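Local coordinates for AlyGC (Glaciecola chathamensis, PDB 5GKD), which cleaves alginate as a polysaccharide lyase of family 6, probably by the beta-elimination typical of such enzymes, at residues A[264-270]-A[303-309]; A[335-339]-A[359-364]; A[218-224]-A[242-246]. The contacts are given in a common frame with arbitrary orientation. Residue numbers count along the deposited sequence, not the author numbering.

Contact 1. Residues A[264-270]-A[303-309]; sequences RVINRDQ and YHQVDNA. With CO3 (carbonate ion), chain J.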
loop_
_atom_site.group_PDB
_atom_site.type_symbol
_atom_site.label_atom_id
_atom_site.label_comp_id
_atom_site.label_asym_id
_atom_site.label_seq_id
_atom_site.Cartn_x
_atom_site.Cartn_y
_atom_site.Cartn_z
ATOM N N ARG A 264 -31.938 15.713 -9.305
ATOM C CA ARG A 264 -32.120 14.395 -9.910
ATOM C C ARG A 264 -33.297 13.699 -9.245
ATOM O O ARG A 264 -33.290 13.467 -8.027
ATOM C CB ARG A 264 -30.858 13.529 -9.784
ATOM C CG ARG A 264 -31.050 12.104 -10.325
ATOM C CD ARG A 264 -29.728 11.438 -10.701
ATOM N NE ARG A 264 -28.827 11.313 -9.550
ATOM C CZ ARG A 264 -28.181 10.203 -9.202
ATOM N NH1 ARG A 264 -28.309 9.090 -9.906
ATOM N NH2 ARG A 264 -27.387 10.216 -8.144
ATOM N N VAL A 265 -34.292 13.347 -10.053
ATOM C CA VAL A 265 -35.567 12.832 -9.585
ATOM C C VAL A 265 -35.605 11.334 -9.828
ATOM O O VAL A 265 -35.416 10.879 -10.958
ATOM C CB VAL A 265 -36.740 13.524 -10.299
ATOM C CG1 VAL A 265 -38.054 13.015 -9.746
ATOM C CG2 VAL A 265 -36.628 15.020 -10.133
ATOM N N ILE A 266 -35.896 10.583 -8.797
ATOM C CA ILE A 266 -36.077 9.146 -8.816
ATOM C C ILE A 266 -37.179 8.895 -7.814
ATOM O O ILE A 266 -37.409 9.707 -7.025
ATOM C CB ILE A 266 -34.819 8.363 -8.385
ATOM C CG1 ILE A 266 -33.573 8.877 -9.083
ATOM C CG2 ILE A 266 -35.026 6.876 -8.589
ATOM C CD1 ILE A 266 -32.286 8.515 -8.430
ATOM N N ASN A 267 -37.844 7.766 -7.864
ATOM C CA ASN A 267 -38.901 7.390 -6.945
ATOM C C ASN A 267 -40.258 8.103 -7.096
ATOM O O ASN A 267 -40.495 8.739 -8.061
ATOM C CB ASN A 267 -38.387 7.300 -5.504
ATOM C CG ASN A 267 -36.930 6.858 -5.423
ATOM O OD1 ASN A 267 -36.617 5.746 -5.660
ATOM N ND2 ASN A 267 -36.076 7.756 -5.181
ATOM N N ARG A 268 -41.127 7.946 -6.124
ATOM C CA ARG A 268 -42.470 8.455 -6.184
ATOM C C ARG A 268 -42.848 9.677 -5.436
ATOM O O ARG A 268 -42.266 10.011 -4.492
ATOM C CB ARG A 268 -43.455 7.375 -5.760
ATOM C CG ARG A 268 -43.002 5.965 -6.014
ATOM C CD ARG A 268 -44.145 4.983 -6.132
ATOM N NE ARG A 268 -44.968 4.944 -4.955
ATOM C CZ ARG A 268 -44.682 4.255 -3.866
ATOM N NH1 ARG A 268 -43.593 3.529 -3.798
ATOM N NH2 ARG A 268 -45.492 4.284 -2.853
ATOM N N ASP A 269 -43.900 10.306 -5.913
ATOM C CA ASP A 269 -44.504 11.460 -5.313
ATOM C C ASP A 269 -43.563 12.597 -4.966
ATOM O O ASP A 269 -43.728 13.235 -3.993
ATOM C CB ASP A 269 -45.312 11.046 -4.072
ATOM C CG ASP A 269 -46.297 9.923 -4.339
ATOM O OD1 ASP A 269 -46.994 9.914 -5.328
ATOM O OD2 ASP A 269 -46.393 9.026 -3.533
ATOM N N GLN A 270 -42.579 12.835 -5.786
ATOM C CA GLN A 270 -41.667 13.937 -5.497
ATOM C C GLN A 270 -42.253 15.259 -5.991
ATOM O O GLN A 270 -42.934 15.306 -7.018
ATOM C CB GLN A 270 -40.305 13.684 -6.140
ATOM C CG GLN A 270 -39.765 12.243 -5.991
ATOM C CD GLN A 270 -39.402 11.834 -4.552
ATOM O OE1 GLN A 270 -39.820 12.458 -3.572
ATOM N NE2 GLN A 270 -38.613 10.771 -4.436
ATOM N N TYR A 303 -33.019 1.302 -8.309
ATOM C CA TYR A 303 -33.649 2.499 -8.834
ATOM C C TYR A 303 -35.149 2.308 -9.015
ATOM O O TYR A 303 -35.546 1.476 -9.743
ATOM C CB TYR A 303 -32.983 2.936 -10.148
ATOM C CG TYR A 303 -31.519 3.307 -10.080
ATOM C CD1 TYR A 303 -31.132 4.592 -9.761
ATOM C CD2 TYR A 303 -30.537 2.388 -10.331
ATOM C CE1 TYR A 303 -29.841 4.943 -9.733
ATOM C CE2 TYR A 303 -29.221 2.735 -10.286
ATOM C CZ TYR A 303 -28.876 4.004 -9.971
ATOM O OH TYR A 303 -27.583 4.339 -9.927
ATOM N N HIS A 304 -35.961 3.080 -8.328
ATOM C CA HIS A 304 -37.395 2.948 -8.433
ATOM C C HIS A 304 -37.977 3.905 -9.458
ATOM O O HIS A 304 -37.595 5.044 -9.517
ATOM C CB HIS A 304 -38.060 3.079 -7.081
ATOM C CG HIS A 304 -37.585 2.083 -6.089
ATOM N ND1 HIS A 304 -36.340 2.137 -5.533
ATOM C CD2 HIS A 304 -38.187 1.003 -5.553
ATOM C CE1 HIS A 304 -36.190 1.140 -4.702
ATOM N NE2 HIS A 304 -37.289 0.429 -4.703
ATOM N N GLN A 305 -38.897 3.400 -10.262
ATOM C CA GLN A 305 -39.497 4.152 -11.355
ATOM C C GLN A 305 -40.052 5.487 -10.873
ATOM O O GLN A 305 -40.677 5.571 -9.815
ATOM C CB GLN A 305 -40.608 3.308 -11.977
ATOM C CG GLN A 305 -41.427 3.987 -13.080
ATOM C CD GLN A 305 -42.536 3.087 -13.595
ATOM O OE1 GLN A 305 -43.275 2.495 -12.812
ATOM N NE2 GLN A 305 -42.648 2.971 -14.917
ATOM N N VAL A 306 -39.810 6.538 -11.651
ATOM C CA VAL A 306 -40.418 7.827 -11.348
ATOM C C VAL A 306 -41.918 7.749 -11.602
ATOM O O VAL A 306 -42.368 7.393 -12.696
ATOM C CB VAL A 306 -39.771 8.946 -12.177
ATOM C CG1 VAL A 306 -40.581 10.209 -12.049
ATOM C CG2 VAL A 306 -38.380 9.196 -11.693
ATOM N N ASP A 307 -42.697 8.096 -10.585
ATOM C CA ASP A 307 -44.144 7.930 -10.581
ATOM C C ASP A 307 -44.721 9.125 -9.848
ATOM O O ASP A 307 -44.384 9.348 -8.683
ATOM C CB ASP A 307 -44.521 6.618 -9.885
ATOM C CG ASP A 307 -46.000 6.303 -9.942
ATOM O OD1 ASP A 307 -46.791 7.113 -10.459
ATOM O OD2 ASP A 307 -46.366 5.208 -9.455
ATOM N N ASN A 308 -45.556 9.911 -10.535
ATOM C CA ASN A 308 -46.204 11.072 -9.932
ATOM C C ASN A 308 -45.179 12.100 -9.436
ATOM O O ASN A 308 -45.292 12.644 -8.337
ATOM C CB ASN A 308 -47.149 10.637 -8.803
ATOM C CG ASN A 308 -48.044 11.759 -8.315
ATOM O OD1 ASN A 308 -48.400 12.648 -9.066
ATOM N ND2 ASN A 308 -48.398 11.719 -7.045
ATOM N N ALA A 309 -44.162 12.366 -10.242
ATOM C CA ALA A 309 -43.340 13.548 -10.020
ATOM C C ALA A 309 -44.102 14.807 -10.421
ATOM O O ALA A 309 -44.926 14.795 -11.338
ATOM C CB ALA A 309 -42.038 13.464 -10.818
HETATM C C CO3 J . -26.383 6.597 -7.375
HETATM O O1 CO3 J . -26.417 7.877 -7.132
HETATM O O2 CO3 J . -26.716 6.312 -8.598
HETATM O O3 CO3 J . -26.057 5.696 -6.414
HETATM O O HOH W 1 -41.840 11.252 -8.267
HETATM O O HOH W 2 -34.426 3.946 -5.798
HETATM O O HOH W 3 -45.706 14.653 -6.774
#
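Tyr303 opens its segment at the carbonate site: its OH donates to O2 of the carbonate ion at 2.5 Å, while Arg264 NH2 reaches carbonate O1 at 2.7 Å. Arg240 and Glu214 complete this pocket. Ile266 CD1 lies 4.3 Å from Tyr303 CD1, at the ring edge. At His304 the backbones join, Asn267 N donating to His304 O at 3.2 Å; a water bridges the two side chains, 2.8 Å from Asn267 OD1 and 2.6 Å from His304 ND1, and Asn267 ND2 is hydrogen-bonded to Arg240 O. Val306 brings its CG2 to 4.3 Å from Val265 CG1. These are successive coils of a right-handed parallel beta-helix, the pectate-lyase-like fold, stacked here at the turn between two of its sheets. Asp307 sits opposite Arg268 in a single bridge: Asp307 N makes a weak 3.4 Å hydrogen bond to Asn267 O, and Asp307 O accepts from Asp269 N at 3.0 Å. Asn308 and Asp269 both adopt left-handed backbone angles, so the turns superpose, and Asn308 ND2 donates to Asp269 OD1 at 2.9 Å. Ala309 finally packs its CB 4.2 Å from Val265 CG1.

Contact 2. Residues A[335-339]-A[359-364]; sequences APINS and DDISGI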
loop_
_atom_site.group_PDB
_atom_site.type_symbol
_atom_site.label_atom_id
_atom_site.label_comp_id
_atom_site.label_asym_id
_atom_site.label_seq_id
_atom_site.Cartn_x
_atom_site.Cartn_y
_atom_site.Cartn_z
ATOM N N ALA A 335 -39.822 3.592 -17.595
ATOM C CA ALA A 335 -39.833 5.019 -17.889
ATOM C C ALA A 335 -40.782 5.762 -16.953
ATOM O O ALA A 335 -41.644 5.156 -16.318
ATOM C CB ALA A 335 -40.227 5.245 -19.347
ATOM N N PRO A 336 -40.637 7.081 -16.843
ATOM C CA PRO A 336 -41.455 7.837 -15.881
ATOM C C PRO A 336 -42.945 7.808 -16.216
ATOM O O PRO A 336 -43.340 7.901 -17.382
ATOM C CB PRO A 336 -40.897 9.260 -15.989
ATOM C CG PRO A 336 -39.553 9.118 -16.576
ATOM C CD PRO A 336 -39.611 7.922 -17.477
ATOM N N ILE A 337 -43.785 7.709 -15.176
ATOM C CA ILE A 337 -45.231 7.655 -15.370
ATOM C C ILE A 337 -45.954 8.644 -14.461
ATOM O O ILE A 337 -45.410 9.149 -13.477
ATOM C CB ILE A 337 -45.803 6.237 -15.152
ATOM C CG1 ILE A 337 -45.347 5.660 -13.811
ATOM C CG2 ILE A 337 -45.391 5.330 -16.289
ATOM C CD1 ILE A 337 -46.072 4.363 -13.404
ATOM N N ASN A 338 -47.202 8.940 -14.843
ATOM C CA ASN A 338 -48.125 9.774 -14.064
ATOM C C ASN A 338 -47.508 11.082 -13.577
ATOM O O ASN A 338 -47.885 11.591 -12.526
ATOM C CB ASN A 338 -48.680 9.007 -12.867
ATOM C CG ASN A 338 -49.292 7.695 -13.264
ATOM O OD1 ASN A 338 -50.067 7.620 -14.209
ATOM N ND2 ASN A 338 -48.931 6.643 -12.554
ATOM N N SER A 339 -46.591 11.662 -14.332
ATOM C CA SER A 339 -45.871 12.833 -13.860
ATOM C C SER A 339 -46.298 14.082 -14.622
ATOM O O SER A 339 -46.989 14.015 -15.644
ATOM C CB SER A 339 -44.359 12.599 -13.983
ATOM O OG SER A 339 -43.984 11.564 -13.104
ATOM N N ASP A 359 -35.740 7.705 -23.556
ATOM C CA ASP A 359 -36.753 6.652 -23.587
ATOM C C ASP A 359 -38.090 7.341 -23.836
ATOM O O ASP A 359 -38.155 8.560 -24.022
ATOM C CB ASP A 359 -36.748 5.838 -22.285
ATOM C CG ASP A 359 -37.317 4.434 -22.445
ATOM O OD1 ASP A 359 -38.272 4.225 -23.215
ATOM O OD2 ASP A 359 -36.800 3.525 -21.774
ATOM N N ASP A 360 -39.159 6.558 -23.839
ATOM C CA ASP A 360 -40.494 7.132 -23.921
ATOM C C ASP A 360 -40.728 8.071 -22.741
ATOM O O ASP A 360 -40.475 7.703 -21.593
ATOM C CB ASP A 360 -41.539 6.018 -23.931
ATOM C CG ASP A 360 -42.943 6.545 -24.079
ATOM O OD1 ASP A 360 -43.241 7.141 -25.124
ATOM O OD2 ASP A 360 -43.751 6.379 -23.156
ATOM N N ILE A 361 -41.203 9.289 -23.029
ATOM C CA ILE A 361 -41.522 10.270 -22.000
ATOM C C ILE A 361 -42.997 10.659 -22.029
ATOM O O ILE A 361 -43.388 11.668 -21.452
ATOM C CB ILE A 361 -40.623 11.518 -22.104
ATOM C CG1 ILE A 361 -40.804 12.216 -23.447
ATOM C CG2 ILE A 361 -39.176 11.138 -21.916
ATOM C CD1 ILE A 361 -40.155 13.558 -23.520
ATOM N N SER A 362 -43.833 9.850 -22.662
ATOM C CA SER A 362 -45.250 10.163 -22.697
ATOM C C SER A 362 -45.897 10.059 -21.329
ATOM O O SER A 362 -47.046 10.480 -21.178
ATOM C CB SER A 362 -45.972 9.249 -23.691
ATOM O OG SER A 362 -46.182 7.963 -23.150
ATOM N N GLY A 363 -45.196 9.525 -20.331
ATOM C CA GLY A 363 -45.703 9.524 -18.977
ATOM C C GLY A 363 -45.436 10.791 -18.198
ATOM O O GLY A 363 -45.768 10.876 -17.014
ATOM N N ILE A 364 -44.815 11.778 -18.826
ATOM C CA ILE A 364 -44.685 13.120 -18.273
ATOM C C ILE A 364 -45.552 14.046 -19.118
ATOM O O ILE A 364 -45.313 14.195 -20.320
ATOM C CB ILE A 364 -43.229 13.611 -18.292
ATOM C CG1 ILE A 364 -42.268 12.637 -17.608
ATOM C CG2 ILE A 364 -43.134 14.988 -17.673
ATOM C CD1 ILE A 364 -40.822 13.078 -17.740
HETATM O O HOH W 4 -42.466 7.912 -20.132
#
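This is a coil-to-coil backbone contact at a corner of the parallel beta-helix, where the loops that follow strands 322-326 and 355-357 lead into strands 339-347 and 364-372. Parallel pairing is just beginning here: Ser339 and Ile364 form a bridge with CA atoms 4.6 Å apart, and the one direct hydrogen bond between the segments runs from Ser339 N to Gly363 O at 2.9 Å. Before that point the backbones are held mainly through water, a single molecule donating to Pro336 O at 2.9 Å and to Asp360 O at 2.5 Å and accepting from Gly363 N at 3.2 Å. Residues 361-364 make a type I turn, closed by Ile364 N to Ile361 O at 3.0 Å, which brings Gly363 tight against residues 336-337. Its CA lies 3.3 Å from Pro336 O in a CA-H...O contact, and a CB on Gly363 would clash with that oxygen and with Ile337 CA, so glycine suits this close approach. The apolar part is small: Pro336 CB rests 4.0 Å from Ile364 CG1, and Ser339 CB lies 4.2 Å from the same CG1 atom. Ala335 CB lies 3.3 Å from Asp360 O. Asn338 ND2 and Ser339 OG are hydrogen-bonded to Asp307 OD1 and Ala309 N of the preceding coil, while Ile364 packs on Phe324 of strand 322-326 and Asp359 touches Ala325 of the same strand.

Contact 3. Residues A[218-224]-A[242-246]; sequences NKSGKNS and GNGNI. With PO4 (phosphate ion), chain H.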
loop_
_atom_site.group_PDB
_atom_site.type_symbol
_atom_site.label_atom_id
_atom_site.label_comp_id
_atom_site.label_asym_id
_atom_site.label_seq_id
_atom_site.Cartn_x
_atom_site.Cartn_y
_atom_site.Cartn_z
ATOM N N ASN A 218 -30.929 12.033 -0.725
ATOM C CA ASN A 218 -32.125 11.772 0.061
ATOM C C ASN A 218 -32.510 10.303 -0.071
ATOM O O ASN A 218 -32.659 9.798 -1.185
ATOM C CB ASN A 218 -33.284 12.668 -0.368
ATOM C CG ASN A 218 -34.413 12.640 0.624
ATOM O OD1 ASN A 218 -34.326 13.250 1.690
ATOM N ND2 ASN A 218 -35.469 11.904 0.300
ATOM N N LYS A 219 -32.653 9.619 1.063
ATOM C CA LYS A 219 -32.872 8.170 1.101
ATOM C C LYS A 219 -33.903 7.821 2.165
ATOM O O LYS A 219 -33.706 6.927 2.986
ATOM C CB LYS A 219 -31.573 7.409 1.370
ATOM C CG LYS A 219 -30.581 7.351 0.197
ATOM C CD LYS A 219 -29.382 6.456 0.552
ATOM C CE LYS A 219 -28.428 6.259 -0.617
ATOM N NZ LYS A 219 -27.158 5.596 -0.211
ATOM N N SER A 220 -35.000 8.560 2.189
ATOM C CA SER A 220 -36.081 8.312 3.134
ATOM C C SER A 220 -37.278 9.132 2.672
ATOM O O SER A 220 -37.207 9.856 1.670
ATOM C CB SER A 220 -35.675 8.660 4.559
ATOM O OG SER A 220 -35.066 9.934 4.610
ATOM N N GLY A 221 -38.366 9.045 3.434
ATOM C CA GLY A 221 -39.638 9.608 3.026
ATOM C C GLY A 221 -39.967 10.942 3.665
ATOM O O GLY A 221 -39.609 11.209 4.807
ATOM N N LYS A 222 -40.664 11.778 2.893
ATOM C CA LYS A 222 -41.369 12.961 3.399
ATOM C C LYS A 222 -40.429 13.958 4.073
ATOM O O LYS A 222 -40.751 14.560 5.100
ATOM C CB LYS A 222 -42.508 12.552 4.334
ATOM C CG LYS A 222 -43.378 11.444 3.742
ATOM C CD LYS A 222 -44.854 11.776 3.799
ATOM C CE LYS A 222 -45.712 10.548 4.110
ATOM N NZ LYS A 222 -45.413 9.354 3.291
ATOM N N ASN A 223 -39.271 14.156 3.480
ATOM C CA ASN A 223 -38.362 15.179 3.947
ATOM C C ASN A 223 -38.616 16.457 3.170
ATOM O O ASN A 223 -39.238 16.444 2.115
ATOM C CB ASN A 223 -36.916 14.714 3.787
ATOM C CG ASN A 223 -36.637 13.448 4.568
ATOM O OD1 ASN A 223 -37.056 13.322 5.719
ATOM N ND2 ASN A 223 -35.956 12.488 3.937
ATOM N N SER A 224 -38.128 17.566 3.707
ATOM C CA SER A 224 -38.278 18.875 3.077
ATOM C C SER A 224 -36.900 19.513 2.923
ATOM O O SER A 224 -36.236 19.827 3.917
ATOM C CB SER A 224 -39.234 19.754 3.896
ATOM O OG SER A 224 -39.107 21.111 3.538
ATOM N N GLY A 242 -36.706 6.513 -1.561
ATOM C CA GLY A 242 -37.717 7.104 -0.694
ATOM C C GLY A 242 -38.564 8.143 -1.402
ATOM O O GLY A 242 -38.123 8.829 -2.320
ATOM N N ASN A 243 -39.795 8.299 -0.913
ATOM C CA ASN A 243 -40.893 8.901 -1.658
ATOM C C ASN A 243 -41.491 10.082 -0.917
ATOM O O ASN A 243 -41.374 10.207 0.300
ATOM C CB ASN A 243 -41.999 7.872 -1.900
ATOM C CG ASN A 243 -41.480 6.605 -2.513
ATOM O OD1 ASN A 243 -40.883 6.628 -3.583
ATOM N ND2 ASN A 243 -41.686 5.489 -1.831
ATOM N N GLY A 244 -42.154 10.948 -1.674
ATOM C CA GLY A 244 -42.970 11.981 -1.066
ATOM C C GLY A 244 -42.209 13.155 -0.510
ATOM O O GLY A 244 -42.649 13.756 0.468
ATOM N N ASN A 245 -41.092 13.513 -1.126
ATOM C CA ASN A 245 -40.220 14.580 -0.665
ATOM C C ASN A 245 -40.509 15.877 -1.404
ATOM O O ASN A 245 -40.962 15.876 -2.548
ATOM C CB ASN A 245 -38.764 14.175 -0.865
ATOM C CG ASN A 245 -38.447 12.882 -0.153
ATOM O OD1 ASN A 245 -38.262 12.873 1.064
ATOM N ND2 ASN A 245 -38.443 11.779 -0.891
ATOM N N ILE A 246 -40.220 16.989 -0.754
ATOM C CA ILE A 246 -40.402 18.296 -1.358
ATOM C C ILE A 246 -39.043 18.959 -1.463
ATOM O O ILE A 246 -38.352 19.126 -0.454
ATOM C CB ILE A 246 -41.390 19.165 -0.567
ATOM C CG1 ILE A 246 -42.709 18.412 -0.399
ATOM C CG2 ILE A 246 -41.617 20.482 -1.299
ATOM C CD1 ILE A 246 -43.859 19.256 0.154
HETATM P P PO4 H . -25.830 5.745 -3.654
HETATM O O1 PO4 H . -26.738 6.897 -3.314
HETATM O O2 PO4 H . -24.459 6.165 -3.294
HETATM O O3 PO4 H . -25.948 5.415 -5.166
HETATM O O4 PO4 H . -26.186 4.629 -2.700
HETATM O O HOH W 5 -35.574 10.392 -2.437
HETATM O O HOH W 6 -43.793 8.785 1.361
#
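Asn245 lays its carboxamide against the backbone of residues 220-223, its OD1 accepting from Asn223 N at 2.9 Å and its ND2 donating weakly to Ser220 O at 3.4 Å. Stacked asparagines at a coil corner recall the asparagine stacks of parallel beta-helices, and Asn223 occupies the equivalent place one coil earlier, where its ND2 bonds Asn218 OD1 at 2.9 Å and Ser220 OG at 2.8 Å. Main-chain pairing follows the same register. Lys222 N donates to Asn243 O at 3.1 Å and Ile246 N to Asn223 O at 3.1 Å, leading into parallel strands 224-231 and 246-253. Gly242 has backbone angles that by themselves call for glycine, and a CB there would strike Ser220 O. Lys222 and Gly244, both with positive phi, turn the two coils alike. Lys219 NZ and Arg240 hold a phosphate ion, probably from the crystallisation liquor. At the outer edge a water accepts from Lys222 NZ at 2.6 Å and donates weakly to Asn243 O at 3.0 Å.

Overall arrangement
From the N terminus, contact 3 comes first, closing the coil that runs from strand 214-219 through strands 224-231 and 236-241. Contact 1 closes a later coil, from strand 263-265 to the loop before strand 310-317; after one intervening coil, contact 2 closes the coil from 335-339 to 359-364. The three follow in series, none enclosing or crossing another, along one corner of the N-terminal beta-helix. Contact 1 touches both neighbours: Arg268 N and Gln270 NE2 bond Asn243 OD1 and Gly242 O of contact 3, and Gln305 NE2 and Val306 O meet Ala335 O and Ile337 N of contact 2. Contacts 2 and 3 stay apart, about 11 Å between nearest atoms.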